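Local coordinates for putative uncharacterized protein PH0242 (Pyrococcus horikoshii, PDB 3VU1) that is the C-terminal globular domain of an archaeal oligosaccharyltransferase of the AglB type, a largely beta-stranded fragment that carries a calcium ion, at residues 10-16 / 240-245; 59-63 / 395-399; 373-379 / 435-441. One frame throughout, in Å; residues are numbered along the deposited sequence.

Interaction 1 (10-16 / 240-245)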
loop_
_atom_site.group_PDB
_atom_site.type_symbol
_atom_site.label_atom_id
_atom_site.label_comp_id
_atom_site.label_asym_id
_atom_site.label_seq_id
_atom_site.Cartn_x
_atom_site.Cartn_y
_atom_site.Cartn_z
ATOM N N VAL A 10 -8.167 -9.748 22.265
ATOM C CA VAL A 10 -8.566 -9.954 20.887
ATOM C C VAL A 10 -7.647 -9.113 20.002
ATOM O O VAL A 10 -7.660 -7.889 20.084
ATOM C CB VAL A 10 -10.045 -9.540 20.691
ATOM C CG1 VAL A 10 -10.515 -9.845 19.274
ATOM C CG2 VAL A 10 -10.932 -10.243 21.714
ATOM N N THR A 11 -6.851 -9.770 19.156
ATOM C CA THR A 11 -5.886 -9.060 18.298
ATOM C C THR A 11 -6.587 -8.418 17.130
ATOM O O THR A 11 -6.171 -7.349 16.667
ATOM C CB THR A 11 -4.811 -9.987 17.714
ATOM O OG1 THR A 11 -5.433 -11.006 16.918
ATOM C CG2 THR A 11 -4.002 -10.615 18.797
ATOM N N GLY A 12 -7.641 -9.086 16.653
ATOM C CA GLY A 12 -8.415 -8.621 15.507
ATOM C C GLY A 12 -8.320 -9.593 14.351
ATOM O O GLY A 12 -9.174 -9.599 13.469
ATOM N N TRP A 13 -7.301 -10.448 14.376
ATOM C CA TRP A 13 -7.029 -11.349 13.244
ATOM C C TRP A 13 -8.102 -12.329 12.912
ATOM O O TRP A 13 -8.345 -12.623 11.734
ATOM C CB TRP A 13 -5.700 -12.092 13.449
ATOM C CG TRP A 13 -4.529 -11.254 13.051
ATOM C CD1 TRP A 13 -3.731 -10.438 13.860
ATOM C CD2 TRP A 13 -4.006 -11.087 11.705
ATOM N NE1 TRP A 13 -2.745 -9.813 13.120
ATOM C CE2 TRP A 13 -2.869 -10.147 11.813
ATOM C CE3 TRP A 13 -4.328 -11.615 10.479
ATOM C CZ2 TRP A 13 -2.130 -9.775 10.718
ATOM C CZ3 TRP A 13 -3.562 -11.234 9.370
ATOM C CH2 TRP A 13 -2.495 -10.345 9.487
ATOM N N GLU A 14 -8.729 -12.884 13.943
ATOM C CA GLU A 14 -9.764 -13.894 13.725
ATOM C C GLU A 14 -10.946 -13.242 13.032
ATOM O O GLU A 14 -11.483 -13.809 12.068
ATOM C CB GLU A 14 -10.186 -14.569 15.027
ATOM C CG GLU A 14 -9.010 -14.995 15.896
ATOM C CD GLU A 14 -9.387 -15.955 17.006
ATOM O OE1 GLU A 14 -10.544 -15.928 17.527
ATOM O OE2 GLU A 14 -8.495 -16.741 17.373
ATOM N N GLN A 15 -11.309 -12.037 13.494
ATOM C CA GLN A 15 -12.398 -11.281 12.904
ATOM C C GLN A 15 -12.094 -10.820 11.482
ATOM O O GLN A 15 -12.975 -10.798 10.612
ATOM C CB GLN A 15 -12.744 -10.073 13.763
ATOM C CG GLN A 15 -13.393 -10.424 15.079
ATOM C CD GLN A 15 -12.402 -10.985 16.099
ATOM O OE1 GLN A 15 -11.192 -10.712 16.059
ATOM N NE2 GLN A 15 -12.915 -11.776 17.010
ATOM N N ALA A 16 -10.845 -10.434 11.250
ATOM C CA ALA A 16 -10.429 -9.921 9.946
ATOM C C ALA A 16 -10.465 -10.998 8.899
ATOM O O ALA A 16 -10.970 -10.769 7.807
ATOM C CB ALA A 16 -9.052 -9.275 10.023
ATOM N N TYR A 240 -12.419 -2.489 6.834
ATOM C CA TYR A 240 -12.779 -3.252 8.035
ATOM C C TYR A 240 -11.707 -3.039 9.073
ATOM O O TYR A 240 -10.520 -2.968 8.730
ATOM C CB TYR A 240 -12.893 -4.747 7.738
ATOM C CG TYR A 240 -13.375 -5.566 8.912
ATOM C CD1 TYR A 240 -12.497 -6.337 9.679
ATOM C CD2 TYR A 240 -14.714 -5.577 9.254
ATOM C CE1 TYR A 240 -12.957 -7.087 10.756
ATOM C CE2 TYR A 240 -15.186 -6.320 10.308
ATOM C CZ TYR A 240 -14.322 -7.068 11.069
ATOM O OH TYR A 240 -14.857 -7.779 12.132
ATOM N N GLN A 241 -12.130 -2.920 10.327
ATOM C CA GLN A 241 -11.231 -2.877 11.481
ATOM C C GLN A 241 -11.792 -3.586 12.694
ATOM O O GLN A 241 -13.006 -3.660 12.894
ATOM C CB GLN A 241 -10.805 -1.466 11.891
ATOM C CG GLN A 241 -11.859 -0.381 11.813
ATOM C CD GLN A 241 -11.237 0.980 11.515
ATOM O OE1 GLN A 241 -11.465 1.572 10.438
ATOM N NE2 GLN A 241 -10.410 1.470 12.453
ATOM N N TYR A 242 -10.875 -4.110 13.499
ATOM C CA TYR A 242 -11.202 -4.866 14.669
ATOM C C TYR A 242 -9.946 -5.025 15.503
ATOM O O TYR A 242 -8.868 -5.394 14.996
ATOM C CB TYR A 242 -11.804 -6.222 14.306
ATOM C CG TYR A 242 -12.702 -6.675 15.414
ATOM C CD1 TYR A 242 -14.097 -6.472 15.359
ATOM C CD2 TYR A 242 -12.156 -7.226 16.578
ATOM C CE1 TYR A 242 -14.912 -6.857 16.426
ATOM C CE2 TYR A 242 -12.955 -7.617 17.635
ATOM C CZ TYR A 242 -14.319 -7.431 17.562
ATOM O OH TYR A 242 -15.053 -7.829 18.644
ATOM N N GLY A 243 -10.066 -4.740 16.791
ATOM C CA GLY A 243 -8.916 -4.888 17.656
ATOM C C GLY A 243 -7.776 -4.051 17.131
ATOM O O GLY A 243 -7.913 -2.830 16.986
ATOM N N SER A 244 -6.661 -4.714 16.826
ATOM C CA SER A 244 -5.463 -4.055 16.322
ATOM C C SER A 244 -5.233 -4.350 14.830
ATOM O O SER A 244 -4.096 -4.297 14.368
ATOM C CB SER A 244 -4.268 -4.569 17.079
ATOM O OG SER A 244 -4.322 -4.220 18.433
ATOM N N VAL A 245 -6.289 -4.688 14.091
ATOM C CA VAL A 245 -6.147 -4.994 12.697
ATOM C C VAL A 245 -7.027 -4.057 11.857
ATOM O O VAL A 245 -8.241 -3.944 12.090
ATOM C CB VAL A 245 -6.547 -6.457 12.373
ATOM C CG1 VAL A 245 -6.576 -6.692 10.880
ATOM C CG2 VAL A 245 -5.605 -7.461 13.015
#
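Gln15 lies flat over one face of the Tyr242 ring: its CG sits 3.7 Å from the ring centroid, almost on the normal, and its amide plane is turned only 20° from the ring. A bend at chi2 (75°) folds the glutamine back, which lets CG, CD and OE1 all follow the aromatic surface. At the edge of the same ring Val10 CG1 comes within 3.7 Å of Tyr242 CE2, and Gly12 CA also lies near the ring plane. One face of the Trp13 indole receives Val245 CG2, a CH-pi contact displaced toward the rim, with CG2 3.6 Å from Trp13 CD1; Thr11 OG1 lies at the indole edge. The other methyl of Val245, CG1, meets Ala16 CB at 3.7 Å, so the valine branches between tryptophan and alanine. Tyr240 approaches the helix more obliquely, with its OH 3.5 Å from Gln15 CB. Trp13 also belongs to an aromatic cluster with Trp34, Tyr36 and Tyr90.

A single backbone hydrogen bond spans the contact: Ser244 N donates to Thr11 O over 2.7 Å, from above the carbonyl plane. Gly12 CA lies 3.3 Å from Tyr242 O in a CA-H...O contact. Within 10-16, Thr11 OG1 accepts from Trp13 N, closing an ST turn. The whole is a helix start packed on a beta hairpin: Gly12 is the N-cap of helix 13-23, and Tyr242 to Val245 form the type II' turn joining antiparallel strands 236-242 and 245-250.

Interaction 2 (59-63 / 395-399)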
loop_
_atom_site.group_PDB
_atom_site.type_symbol
_atom_site.label_atom_id
_atom_site.label_comp_id
_atom_site.label_asym_id
_atom_site.label_seq_id
_atom_site.Cartn_x
_atom_site.Cartn_y
_atom_site.Cartn_z
ATOM N N ASP A 59 11.982 -12.479 -0.536
ATOM C CA ASP A 59 12.426 -11.410 -1.437
ATOM C C ASP A 59 11.421 -10.248 -1.334
ATOM O O ASP A 59 11.823 -9.073 -1.218
ATOM C CB ASP A 59 12.560 -11.902 -2.879
ATOM C CG ASP A 59 11.302 -12.564 -3.393
ATOM O OD1 ASP A 59 10.405 -12.865 -2.563
ATOM O OD2 ASP A 59 11.193 -12.774 -4.631
ATOM N N ARG A 60 10.127 -10.608 -1.327
ATOM C CA ARG A 60 9.025 -9.671 -1.171
ATOM C C ARG A 60 9.001 -8.946 0.191
ATOM O O ARG A 60 8.405 -7.873 0.303
ATOM C CB ARG A 60 7.683 -10.338 -1.481
ATOM C CG ARG A 60 7.463 -10.569 -2.961
ATOM C CD ARG A 60 6.095 -11.136 -3.255
ATOM N NE ARG A 60 5.903 -11.275 -4.699
ATOM C CZ ARG A 60 4.744 -11.598 -5.283
ATOM N NH1 ARG A 60 3.672 -11.819 -4.544
ATOM N NH2 ARG A 60 4.649 -11.686 -6.616
ATOM N N ASP A 61 9.661 -9.512 1.198
ATOM C CA ASP A 61 9.809 -8.871 2.505
ATOM C C ASP A 61 10.408 -7.475 2.397
ATOM O O ASP A 61 9.975 -6.546 3.084
ATOM C CB ASP A 61 10.720 -9.708 3.422
ATOM C CG ASP A 61 10.001 -10.926 4.070
ATOM O OD1 ASP A 61 8.851 -11.292 3.678
ATOM O OD2 ASP A 61 10.627 -11.520 4.989
ATOM N N HIS A 62 11.413 -7.329 1.537
ATOM C CA HIS A 62 12.092 -6.049 1.361
ATOM C C HIS A 62 11.164 -5.047 0.752
ATOM O O HIS A 62 11.257 -3.834 1.057
ATOM C CB HIS A 62 13.324 -6.196 0.489
ATOM C CG HIS A 62 14.428 -6.957 1.150
ATOM N ND1 HIS A 62 15.241 -6.397 2.065
ATOM C CD2 HIS A 62 14.816 -8.301 1.041
ATOM C CE1 HIS A 62 16.126 -7.317 2.501
ATOM N NE2 HIS A 62 15.859 -8.483 1.877
ATOM N N ILE A 63 10.261 -5.532 -0.105
ATOM C CA ILE A 63 9.324 -4.641 -0.745
ATOM C C ILE A 63 8.183 -4.234 0.209
ATOM O O ILE A 63 7.838 -3.032 0.325
ATOM C CB ILE A 63 8.860 -5.194 -2.114
ATOM C CG1 ILE A 63 10.090 -5.520 -2.976
ATOM C CG2 ILE A 63 7.945 -4.199 -2.813
ATOM C CD1 ILE A 63 11.151 -4.430 -3.056
ATOM N N PHE A 395 12.897 -8.731 -10.593
ATOM C CA PHE A 395 14.121 -8.706 -9.797
ATOM C C PHE A 395 13.910 -7.865 -8.543
ATOM O O PHE A 395 13.639 -6.655 -8.618
ATOM C CB PHE A 395 15.264 -8.058 -10.588
ATOM C CG PHE A 395 15.853 -8.927 -11.654
ATOM C CD1 PHE A 395 17.143 -9.427 -11.512
ATOM C CD2 PHE A 395 15.141 -9.222 -12.810
ATOM C CE1 PHE A 395 17.708 -10.220 -12.498
ATOM C CE2 PHE A 395 15.699 -10.024 -13.798
ATOM C CZ PHE A 395 16.979 -10.524 -13.639
ATOM N N ILE A 396 14.025 -8.493 -7.385
ATOM C CA ILE A 396 14.046 -7.739 -6.147
ATOM C C ILE A 396 15.486 -7.767 -5.688
ATOM O O ILE A 396 16.084 -8.859 -5.530
ATOM C CB ILE A 396 13.127 -8.341 -5.069
ATOM C CG1 ILE A 396 11.670 -8.015 -5.395
ATOM C CG2 ILE A 396 13.489 -7.770 -3.708
ATOM C CD1 ILE A 396 10.638 -8.825 -4.614
ATOM N N TYR A 397 16.048 -6.579 -5.483
ATOM C CA TYR A 397 17.431 -6.481 -5.040
ATOM C C TYR A 397 17.702 -5.304 -4.105
ATOM O O TYR A 397 16.856 -4.418 -3.944
ATOM C CB TYR A 397 18.347 -6.405 -6.255
ATOM C CG TYR A 397 18.037 -5.260 -7.207
ATOM C CD1 TYR A 397 18.774 -4.072 -7.153
ATOM C CD2 TYR A 397 17.034 -5.371 -8.165
ATOM C CE1 TYR A 397 18.530 -3.028 -8.023
ATOM C CE2 TYR A 397 16.783 -4.332 -9.047
ATOM C CZ TYR A 397 17.533 -3.159 -8.967
ATOM O OH TYR A 397 17.310 -2.118 -9.836
ATOM N N LEU A 398 18.883 -5.313 -3.491
ATOM C CA LEU A 398 19.309 -4.262 -2.575
ATOM C C LEU A 398 20.474 -3.454 -3.146
ATOM O O LEU A 398 21.326 -3.994 -3.867
ATOM C CB LEU A 398 19.713 -4.863 -1.231
ATOM C CG LEU A 398 18.700 -5.774 -0.537
ATOM C CD1 LEU A 398 19.145 -6.096 0.892
ATOM C CD2 LEU A 398 17.296 -5.174 -0.565
ATOM N N VAL A 399 20.522 -2.166 -2.832
ATOM C CA VAL A 399 21.689 -1.364 -3.178
ATOM C C VAL A 399 22.203 -0.650 -1.938
ATOM O O VAL A 399 21.507 0.179 -1.357
ATOM C CB VAL A 399 21.433 -0.355 -4.322
ATOM C CG1 VAL A 399 22.711 0.432 -4.619
ATOM C CG2 VAL A 399 20.945 -1.073 -5.577
#
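Ile396 projects from strand 385-401 onto residues 59-63, at the N-terminal part of helix 60-69, a helix-on-sheet packing in which the strand belongs to a large antiparallel sheet. Its CB lies 4.1 Å from Asp59 O. From there the side chain forks. The CG2 branch lies beside the same carbonyl oxygen, 3.3 Å from Asp59 O, and also meets Ile63 CD1. The other branch begins with CG1 against Ile63 CG1 and ends at CD1, which lies 3.6 Å from Asp59 O and 3.7 Å from Ile63 CG1, with Arg60 CG and the Asp59 carboxylate near by. With chi1 at -76° CG1 is anti to the carbonyl carbon and CG2 to the backbone N, a fork that puts CD1 by Ile63 and CG2 by Asp59 O.

Asp59 is held at both carboxylate oxygens: OD1 accepts from Arg60 N, and OD2 forms a salt bridge with Arg470 on strand 464-487, which would probably favour a charged carboxylate.

Two residues further along the strand, the side chain of Leu398 crosses that of His62 at about a right angle. His62 ND1 is hydrogen-bonded to Leu103 O, which helps fix the imidazole's rotation. Leu398 CD2 lies over one face of that ring, 3.6 Å from His62 ND1, while its CD1 is 3.6 Å from His62 CE1.

Interaction 3 (373-379 / 435-441)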
loop_
_atom_site.group_PDB
_atom_site.type_symbol
_atom_site.label_atom_id
_atom_site.label_comp_id
_atom_site.label_asym_id
_atom_site.label_seq_id
_atom_site.Cartn_x
_atom_site.Cartn_y
_atom_site.Cartn_z
ATOM N N GLY A 373 8.844 -25.655 -24.061
ATOM C CA GLY A 373 7.807 -26.689 -23.836
ATOM C C GLY A 373 6.330 -26.374 -23.623
ATOM O O GLY A 373 5.903 -25.228 -23.644
ATOM N N ARG A 374 5.537 -27.423 -23.438
ATOM C CA ARG A 374 4.136 -27.263 -23.135
ATOM C C ARG A 374 3.968 -26.823 -21.693
ATOM O O ARG A 374 4.486 -27.459 -20.766
ATOM C CB ARG A 374 3.360 -28.539 -23.415
ATOM C CG ARG A 374 2.713 -28.544 -24.795
ATOM C CD ARG A 374 2.042 -29.878 -25.099
ATOM N NE ARG A 374 1.277 -30.362 -23.950
ATOM C CZ ARG A 374 -0.049 -30.376 -23.885
ATOM N NH1 ARG A 374 -0.654 -30.827 -22.785
ATOM N NH2 ARG A 374 -0.769 -29.948 -24.919
ATOM N N LEU A 375 3.254 -25.708 -21.532
ATOM C CA LEU A 375 3.023 -25.075 -20.245
ATOM C C LEU A 375 1.553 -25.166 -19.973
ATOM O O LEU A 375 0.755 -24.783 -20.832
ATOM C CB LEU A 375 3.457 -23.612 -20.317
ATOM C CG LEU A 375 3.001 -22.582 -19.274
ATOM C CD1 LEU A 375 3.674 -22.811 -17.922
ATOM C CD2 LEU A 375 3.264 -21.166 -19.792
ATOM N N GLU A 376 1.201 -25.686 -18.794
ATOM C CA GLU A 376 -0.201 -25.889 -18.403
ATOM C C GLU A 376 -0.556 -25.140 -17.118
ATOM O O GLU A 376 -0.012 -25.424 -16.049
ATOM C CB GLU A 376 -0.516 -27.373 -18.231
ATOM C CG GLU A 376 -0.415 -28.212 -19.502
ATOM C CD GLU A 376 0.208 -29.588 -19.250
ATOM O OE1 GLU A 376 -0.413 -30.424 -18.539
ATOM O OE2 GLU A 376 1.338 -29.823 -19.758
ATOM N N LEU A 377 -1.473 -24.183 -17.242
ATOM C CA LEU A 377 -1.903 -23.334 -16.136
ATOM C C LEU A 377 -3.385 -23.491 -15.951
ATOM O O LEU A 377 -4.123 -23.664 -16.915
ATOM C CB LEU A 377 -1.693 -21.860 -16.466
ATOM C CG LEU A 377 -0.330 -21.399 -16.920
ATOM C CD1 LEU A 377 -0.458 -20.263 -17.911
ATOM C CD2 LEU A 377 0.477 -20.971 -15.716
ATOM N N LYS A 378 -3.811 -23.400 -14.704
ATOM C CA LYS A 378 -5.199 -23.215 -14.380
ATOM C C LYS A 378 -5.273 -21.892 -13.605
ATOM O O LYS A 378 -4.602 -21.705 -12.578
ATOM C CB LYS A 378 -5.737 -24.412 -13.572
ATOM C CG LYS A 378 -6.568 -25.407 -14.382
ATOM C CD LYS A 378 -6.081 -26.867 -14.312
ATOM C CE LYS A 378 -5.916 -27.428 -12.895
ATOM N NZ LYS A 378 -7.169 -27.442 -12.082
ATOM N N VAL A 379 -6.077 -20.966 -14.113
ATOM C CA VAL A 379 -6.186 -19.640 -13.519
ATOM C C VAL A 379 -7.637 -19.241 -13.280
ATOM O O VAL A 379 -8.508 -19.571 -14.085
ATOM C CB VAL A 379 -5.446 -18.596 -14.376
ATOM C CG1 VAL A 379 -6.007 -18.545 -15.785
ATOM C CG2 VAL A 379 -5.485 -17.231 -13.717
ATOM N N GLU A 435 -12.594 -21.059 -13.008
ATOM C CA GLU A 435 -11.342 -21.661 -13.442
ATOM C C GLU A 435 -11.221 -21.708 -14.959
ATOM O O GLU A 435 -12.221 -21.842 -15.658
ATOM C CB GLU A 435 -11.158 -23.027 -12.819
ATOM C CG GLU A 435 -11.199 -22.954 -11.301
ATOM C CD GLU A 435 -10.492 -24.106 -10.613
ATOM O OE1 GLU A 435 -9.831 -24.915 -11.311
ATOM O OE2 GLU A 435 -10.592 -24.188 -9.365
ATOM N N ASN A 436 -9.989 -21.546 -15.450
ATOM C CA ASN A 436 -9.668 -21.551 -16.868
ATOM C C ASN A 436 -8.445 -22.395 -17.095
ATOM O O ASN A 436 -7.411 -22.110 -16.504
ATOM C CB ASN A 436 -9.325 -20.146 -17.335
ATOM C CG ASN A 436 -10.526 -19.259 -17.440
ATOM O OD1 ASN A 436 -11.110 -19.129 -18.516
ATOM N ND2 ASN A 436 -10.912 -18.641 -16.326
ATOM N N GLU A 437 -8.538 -23.415 -17.949
ATOM C CA GLU A 437 -7.361 -24.228 -18.281
ATOM C C GLU A 437 -6.663 -23.659 -19.487
ATOM O O GLU A 437 -7.301 -23.344 -20.484
ATOM C CB GLU A 437 -7.736 -25.665 -18.573
ATOM C CG GLU A 437 -8.046 -26.500 -17.353
ATOM C CD GLU A 437 -8.775 -27.771 -17.733
ATOM O OE1 GLU A 437 -8.238 -28.556 -18.551
ATOM O OE2 GLU A 437 -9.895 -27.979 -17.222
ATOM N N ILE A 438 -5.348 -23.523 -19.393
ATOM C CA ILE A 438 -4.575 -22.896 -20.450
ATOM C C ILE A 438 -3.377 -23.752 -20.831
ATOM O O ILE A 438 -2.629 -24.216 -19.957
ATOM C CB ILE A 438 -4.171 -21.440 -20.085
ATOM C CG1 ILE A 438 -5.260 -20.460 -20.516
ATOM C CG2 ILE A 438 -2.888 -21.013 -20.780
ATOM C CD1 ILE A 438 -6.322 -20.233 -19.470
ATOM N N VAL A 439 -3.219 -23.955 -22.146
ATOM C CA VAL A 439 -2.126 -24.746 -22.697
ATOM C C VAL A 439 -1.443 -23.998 -23.845
ATOM O O VAL A 439 -2.109 -23.547 -24.773
ATOM C CB VAL A 439 -2.623 -26.126 -23.187
ATOM C CG1 VAL A 439 -1.430 -27.017 -23.514
ATOM C CG2 VAL A 439 -3.531 -26.800 -22.149
ATOM N N VAL A 440 -0.120 -23.857 -23.775
ATOM C CA VAL A 440 0.634 -23.069 -24.761
ATOM C C VAL A 440 2.073 -23.561 -24.848
ATOM O O VAL A 440 2.581 -24.172 -23.894
ATOM C CB VAL A 440 0.645 -21.527 -24.465
ATOM C CG1 VAL A 440 -0.735 -20.905 -24.659
ATOM C CG2 VAL A 440 1.200 -21.210 -23.076
ATOM N N ASN A 441 2.715 -23.293 -25.994
ATOM C CA ASN A 441 4.152 -23.538 -26.176
ATOM C C ASN A 441 4.948 -22.343 -25.692
ATOM O O ASN A 441 4.623 -21.193 -26.020
ATOM C CB ASN A 441 4.495 -23.821 -27.643
ATOM C CG ASN A 441 4.052 -25.206 -28.107
ATOM O OD1 ASN A 441 3.852 -26.135 -27.308
ATOM N ND2 ASN A 441 3.913 -25.352 -29.419
#
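Glu435, extended beyond CG, brings OE1 to 3.8 Å from Lys378 NZ in a long salt bridge. At Asn436 the backbone O accepts from Val379 N. Its own N returns a weak bond to Val379 O, which the side-chain ND2 also reaches weakly; the main hydrogen bond of ND2 is to Arg432 O. Glu437 runs alongside Lys378, CG to CG at 3.5 Å, their aliphatic parts pointing the same way. Ile438 exchanges two backbone bonds with Leu377, and on the sheet face shared with Leu375 and Val379 its CG2 meets Leu377 CD1 at 3.8 Å. This is regular antiparallel pairing of strands 372-381 and 434-443 within the Peripheral 2 family region; the face bearing Ile438 is buried against strands 385-401, 412-431 and 464-487. Val439, on the other face, sets CG1 over one face of the Arg374 guanidinium, toward its rim. The arginine gets there by a bend at chi3 (44°). Val440 pairs by two backbone bonds with Leu375, and its CG2 lies side by side with Leu375 CD2 at 3.9 Å. Asn441 ends the segment with OD1 3.7 Å from Arg374 CG, its amide steeply inclined to the guanidinium.

The three contacts lie well apart: centres are about 29 Å apart between interactions 1 and 2 and again between 2 and 3, and about 38 Å between 1 and 3, with no touching atoms. Interactions 2 and 3 reach the same antiparallel sheet, through strand 385-401 in one and strands 372-381 and 434-443 in the other. Interaction 1 instead joins helix 13-23 to the four-stranded mixed sheet. Along the chain, interactions 1 and 2 cross, as do 2 and 3, whereas 1 closes before 3 opens. Interaction 2 thus ties the N-terminal part of the chain to the Peripheral 2 family region, across 331 intervening residues, while interaction 3 stays within that region.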